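Local coordinates for protein xylosidase (Xanthomonas axonopodis pv. citri, PDB 6XN2) that probably hydrolyses xylo-oligosaccharides as a xylosidase of glycoside hydrolase family 43, at residues A172-D177 and G266-S271; L183-I188 and E231-V236. All coordinates share one frame; numbering follows the deposited sequence.

Interaction 1 of 2, residues A172-D177 and G266-S271; sequences AVLADD and GRYYLS
Tyr268 reaches across to Leu174 and Asp176 and carries the whole contact. Its first torsion (chi1 -65°) sets CG anti to the carbonyl carbon and beside the backbone N, which sends the ring towards 172-177. CB and CG stand back from that segment. Further out, CD2 meets Leu174 CD2 at 4.0 Å, and CE2 meets the same methyl at an equal distance. The methyl sits at the edge of the ring, near its plane, and the two side chains cross at about a right angle. CE2 also lies 3.3 Å from Asp176 OD2. At the tip, the hydroxyl OH of Tyr268 donates a short hydrogen bond of 2.5 Å to Asp176 OD2. Asp176 OD2 accepts through its syn lone pair, on the side of OD1. The carboxylate is turned 57° from the ring plane. Asp176 OD1 accepts from the backbone N of Asp178, so both oxygens of this buried group have donors. These bonds would be expected to favour an ionised carboxylate and also fix its rotation.

The family 43 fold is a five-bladed beta-propeller, and this contact is packing between blades. The backbones are too far apart for strand pairing: Asp176 CA and Tyr268 CA, the nearest pair, are 9.6 Å apart. Strand 257-264 completes the interface, with Val261 against Leu174 and Gln263 against both Asp176 and Tyr268. Strand 172-175 pairs with strand 181-185, while strand 267-273 runs between 257-264 and 280-285.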
# COMPACT_ATOMS: atom_id res chain seq x y z
N ALA A 172 -1.77 -6.00 0.70
CA ALA A 172 -3.07 -5.36 0.56
C ALA A 172 -4.13 -6.45 0.49
O ALA A 172 -4.03 -7.36 -0.34
CB ALA A 172 -3.12 -4.48 -0.69
N VAL A 173 -5.12 -6.38 1.36
CA VAL A 173 -6.15 -7.41 1.38
C VAL A 173 -7.48 -6.87 0.87
O VAL A 173 -8.09 -5.99 1.47
CB VAL A 173 -6.35 -7.99 2.78
CG1 VAL A 173 -7.50 -8.98 2.78
CG2 VAL A 173 -5.08 -8.66 3.25
N LEU A 174 -7.92 -7.41 -0.27
CA LEU A 174 -9.17 -6.99 -0.88
C LEU A 174 -10.34 -7.82 -0.38
O LEU A 174 -10.36 -9.05 -0.53
CB LEU A 174 -9.07 -7.09 -2.41
CG LEU A 174 -10.41 -7.03 -3.15
CD1 LEU A 174 -11.04 -5.65 -3.01
CD2 LEU A 174 -10.25 -7.42 -4.61
N ALA A 175 -11.32 -7.13 0.16
CA ALA A 175 -12.59 -7.76 0.55
C ALA A 175 -13.46 -7.71 -0.70
O ALA A 175 -14.09 -6.70 -0.91
CB ALA A 175 -13.22 -7.03 1.70
N ASP A 176 -13.52 -8.80 -1.46
CA ASP A 176 -14.27 -8.84 -2.70
C ASP A 176 -15.76 -8.80 -2.39
O ASP A 176 -16.18 -9.23 -1.32
CB ASP A 176 -13.92 -10.10 -3.50
CG ASP A 176 -14.38 -10.03 -4.95
OD1 ASP A 176 -15.58 -9.79 -5.20
OD2 ASP A 176 -13.53 -10.21 -5.85
N ASP A 177 -16.55 -8.28 -3.30
CA ASP A 177 -17.99 -8.20 -3.14
C ASP A 177 -18.62 -9.56 -3.01
O ASP A 177 -19.67 -9.67 -2.45
CB ASP A 177 -18.61 -7.50 -4.32
CG ASP A 177 -18.50 -6.02 -4.24
OD1 ASP A 177 -18.30 -5.49 -3.16
OD2 ASP A 177 -18.61 -5.38 -5.28
N GLY A 266 -18.01 -2.91 -11.75
CA GLY A 266 -17.80 -4.22 -12.30
C GLY A 266 -16.42 -4.55 -12.77
O GLY A 266 -16.25 -5.48 -13.47
N ARG A 267 -15.46 -3.73 -12.38
CA ARG A 267 -14.07 -3.99 -12.78
C ARG A 267 -13.19 -3.90 -11.55
O ARG A 267 -13.60 -3.33 -10.56
CB ARG A 267 -13.64 -2.96 -13.81
CG ARG A 267 -13.98 -3.36 -15.23
CD ARG A 267 -12.77 -3.27 -16.12
NE ARG A 267 -13.09 -4.06 -17.28
CZ ARG A 267 -12.22 -4.55 -18.13
NH1 ARG A 267 -10.92 -4.32 -17.98
NH2 ARG A 267 -12.64 -5.26 -19.16
N TYR A 268 -12.04 -4.55 -11.63
CA TYR A 268 -11.04 -4.47 -10.59
C TYR A 268 -9.99 -3.45 -10.98
O TYR A 268 -9.52 -3.45 -12.12
CB TYR A 268 -10.39 -5.83 -10.35
CG TYR A 268 -11.36 -6.85 -9.80
CD1 TYR A 268 -12.12 -7.64 -10.65
CD2 TYR A 268 -11.51 -7.02 -8.42
CE1 TYR A 268 -13.03 -8.57 -10.14
CE2 TYR A 268 -12.41 -7.95 -7.91
CZ TYR A 268 -13.16 -8.72 -8.78
OH TYR A 268 -14.05 -9.65 -8.27
N TYR A 269 -9.65 -2.56 -10.05
CA TYR A 269 -8.63 -1.55 -10.29
C TYR A 269 -7.40 -1.87 -9.47
O TYR A 269 -7.45 -1.82 -8.24
CB TYR A 269 -9.15 -0.15 -9.90
CG TYR A 269 -10.22 0.43 -10.80
CD1 TYR A 269 -11.52 -0.07 -10.78
CD2 TYR A 269 -9.95 1.51 -11.63
CE1 TYR A 269 -12.50 0.46 -11.60
CE2 TYR A 269 -10.93 2.06 -12.44
CZ TYR A 269 -12.20 1.53 -12.42
OH TYR A 269 -13.18 2.07 -13.23
N LEU A 270 -6.31 -2.22 -10.14
CA LEU A 270 -5.03 -2.41 -9.47
C LEU A 270 -4.24 -1.12 -9.56
O LEU A 270 -3.97 -0.64 -10.65
CB LEU A 270 -4.23 -3.55 -10.11
CG LEU A 270 -2.77 -3.64 -9.65
CD1 LEU A 270 -2.74 -4.07 -8.19
CD2 LEU A 270 -1.99 -4.60 -10.53
N SER A 271 -3.86 -0.55 -8.42
CA SER A 271 -3.02 0.64 -8.42
C SER A 271 -1.76 0.38 -7.59
O SER A 271 -1.76 -0.49 -6.71
CB SER A 271 -3.79 1.87 -7.90
OG SER A 271 -4.49 1.61 -6.69

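Interaction 2 of 2, residues L183-I188 and E231-V236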
# COMPACT_ATOMS: atom_id res chain seq x y z
N LEU A 183 -5.16 -11.57 -0.94
CA LEU A 183 -3.98 -10.88 -0.48
C LEU A 183 -3.07 -10.54 -1.66
O LEU A 183 -2.76 -11.40 -2.48
CB LEU A 183 -3.21 -11.72 0.55
CG LEU A 183 -1.84 -11.17 0.97
CD1 LEU A 183 -1.97 -9.86 1.75
CD2 LEU A 183 -1.07 -12.21 1.77
N TYR A 184 -2.70 -9.27 -1.75
CA TYR A 184 -1.74 -8.80 -2.75
C TYR A 184 -0.48 -8.38 -2.03
O TYR A 184 -0.56 -7.78 -0.97
CB TYR A 184 -2.29 -7.63 -3.56
CG TYR A 184 -3.54 -7.96 -4.34
CD1 TYR A 184 -4.80 -7.93 -3.74
CD2 TYR A 184 -3.45 -8.31 -5.69
CE1 TYR A 184 -5.94 -8.23 -4.47
CE2 TYR A 184 -4.60 -8.61 -6.43
CZ TYR A 184 -5.84 -8.57 -5.81
OH TYR A 184 -6.97 -8.87 -6.53
N PHE A 185 0.68 -8.68 -2.61
CA PHE A 185 1.92 -8.21 -2.00
C PHE A 185 3.07 -8.09 -2.99
O PHE A 185 3.00 -8.57 -4.12
CB PHE A 185 2.31 -9.11 -0.82
CG PHE A 185 2.52 -10.58 -1.16
CD1 PHE A 185 1.45 -11.46 -1.20
CD2 PHE A 185 3.80 -11.08 -1.39
CE1 PHE A 185 1.63 -12.81 -1.49
CE2 PHE A 185 3.99 -12.43 -1.68
CZ PHE A 185 2.91 -13.29 -1.73
N GLY A 186 4.13 -7.41 -2.55
CA GLY A 186 5.32 -7.26 -3.35
C GLY A 186 5.91 -5.87 -3.37
O GLY A 186 5.21 -4.86 -3.31
N GLY A 187 7.23 -5.83 -3.45
CA GLY A 187 7.95 -4.59 -3.64
C GLY A 187 9.34 -4.97 -4.08
O GLY A 187 9.94 -5.85 -3.48
N ILE A 188 9.85 -4.32 -5.11
CA ILE A 188 11.18 -4.59 -5.57
C ILE A 188 12.22 -3.76 -4.82
O ILE A 188 11.89 -3.16 -3.83
CB ILE A 188 11.34 -4.49 -7.10
CG1 ILE A 188 11.04 -3.09 -7.59
CG2 ILE A 188 10.48 -5.52 -7.79
CD1 ILE A 188 11.33 -2.90 -9.03
N GLU A 231 -4.12 -20.75 -1.15
CA GLU A 231 -3.40 -21.27 -2.28
C GLU A 231 -2.07 -20.57 -2.41
O GLU A 231 -1.91 -19.51 -1.91
CB GLU A 231 -4.19 -20.95 -3.53
CG GLU A 231 -4.15 -19.46 -3.86
CD GLU A 231 -5.17 -19.02 -4.84
OE1 GLU A 231 -5.62 -19.83 -5.60
OE2 GLU A 231 -5.50 -17.85 -4.87
N PRO A 232 -1.11 -21.14 -3.16
CA PRO A 232 0.15 -20.44 -3.43
C PRO A 232 -0.12 -19.16 -4.23
O PRO A 232 -1.05 -19.14 -5.04
CB PRO A 232 0.96 -21.45 -4.26
CG PRO A 232 0.32 -22.77 -4.00
CD PRO A 232 -1.13 -22.49 -3.74
N SER A 233 0.64 -18.12 -4.01
CA SER A 233 0.40 -16.89 -4.71
C SER A 233 0.75 -17.00 -6.17
O SER A 233 1.58 -17.76 -6.55
CB SER A 233 1.16 -15.74 -4.08
OG SER A 233 2.42 -15.62 -4.63
N ARG A 234 0.12 -16.19 -6.98
CA ARG A 234 0.40 -16.16 -8.39
C ARG A 234 0.89 -14.81 -8.77
O ARG A 234 0.67 -13.86 -8.08
CB ARG A 234 -0.86 -16.45 -9.17
CG ARG A 234 -1.71 -17.57 -8.67
CD ARG A 234 -2.86 -17.81 -9.61
NE ARG A 234 -3.96 -18.54 -9.00
CZ ARG A 234 -5.19 -18.59 -9.48
NH1 ARG A 234 -5.51 -17.96 -10.59
NH2 ARG A 234 -6.11 -19.28 -8.85
N GLU A 235 1.56 -14.70 -9.90
CA GLU A 235 2.01 -13.40 -10.31
C GLU A 235 0.87 -12.67 -10.94
O GLU A 235 0.09 -13.26 -11.62
CB GLU A 235 3.14 -13.47 -11.30
CG GLU A 235 3.78 -12.11 -11.55
CD GLU A 235 5.02 -12.15 -12.36
OE1 GLU A 235 5.12 -13.00 -13.23
OE2 GLU A 235 5.88 -11.33 -12.14
N VAL A 236 0.75 -11.39 -10.63
CA VAL A 236 -0.24 -10.52 -11.26
C VAL A 236 0.41 -9.84 -12.46
O VAL A 236 1.43 -9.17 -12.31
CB VAL A 236 -0.76 -9.44 -10.30
CG1 VAL A 236 -1.75 -8.55 -11.03
CG2 VAL A 236 -1.37 -10.06 -9.05
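Phe185 and Ser233 meet through the far end of the ring. The CB of Phe185 does not point at 231-236, but CG lies between the backbone N and the carbonyl carbon (chi1 59°), a crowded position that brings the ring end closer to Ser233. Ser233 OG is likewise held between its own N and carbonyl carbon (chi1 89°). Phe185 CZ lies 3.8 Å from Ser233 CB and also 3.8 Å from Ser233 OG. CE1 adds a contact of 3.9 Å with Ser233 CB. The hydroxyl approaches the ring obliquely and finds its polar partners in Asn199 OD1 and Arg218 NE. On the far side of strand 181-185, Tyr184 has CG anti to its carbonyl carbon (chi1 -62°), and this carries the ring end nearer to Val236. The edge of its ring, at CD2, touches Val236 CG2 at 4.3 Å, with the methyl near the ring plane.

Both pairs reach over strand 218-221, which lies between 181-185 and 234-239 in one propeller blade; its Val219 touches both Tyr184 and Val236.

Tyr184 OH is hydrogen-bonded to the carbonyl O of Pro288. Within 231-236, Arg234 NH2 forms a salt bridge with Glu231 OE1, whose hydrogen bond is long and weak at 3.3 Å.

From the N terminus, the chain passes 172-177 first and turns back at once into 183-188. It then runs on to 231-236, where interaction 2 closes the shorter loop. It reaches 266-271 later, and there interaction 1 closes the longer one. Interaction 2 is thus nested inside interaction 1. The two share a pair of neighbouring strands: Ala172 N lies 2.7 Å from Tyr184 O, probably as a hydrogen bond, and Leu174 CB packs on Tyr184 CE1 at 3.9 Å. Interaction 2 ties strands within a blade, whereas interaction 1 joins that blade to the next. Tyr184 also touches Val261 of the second blade.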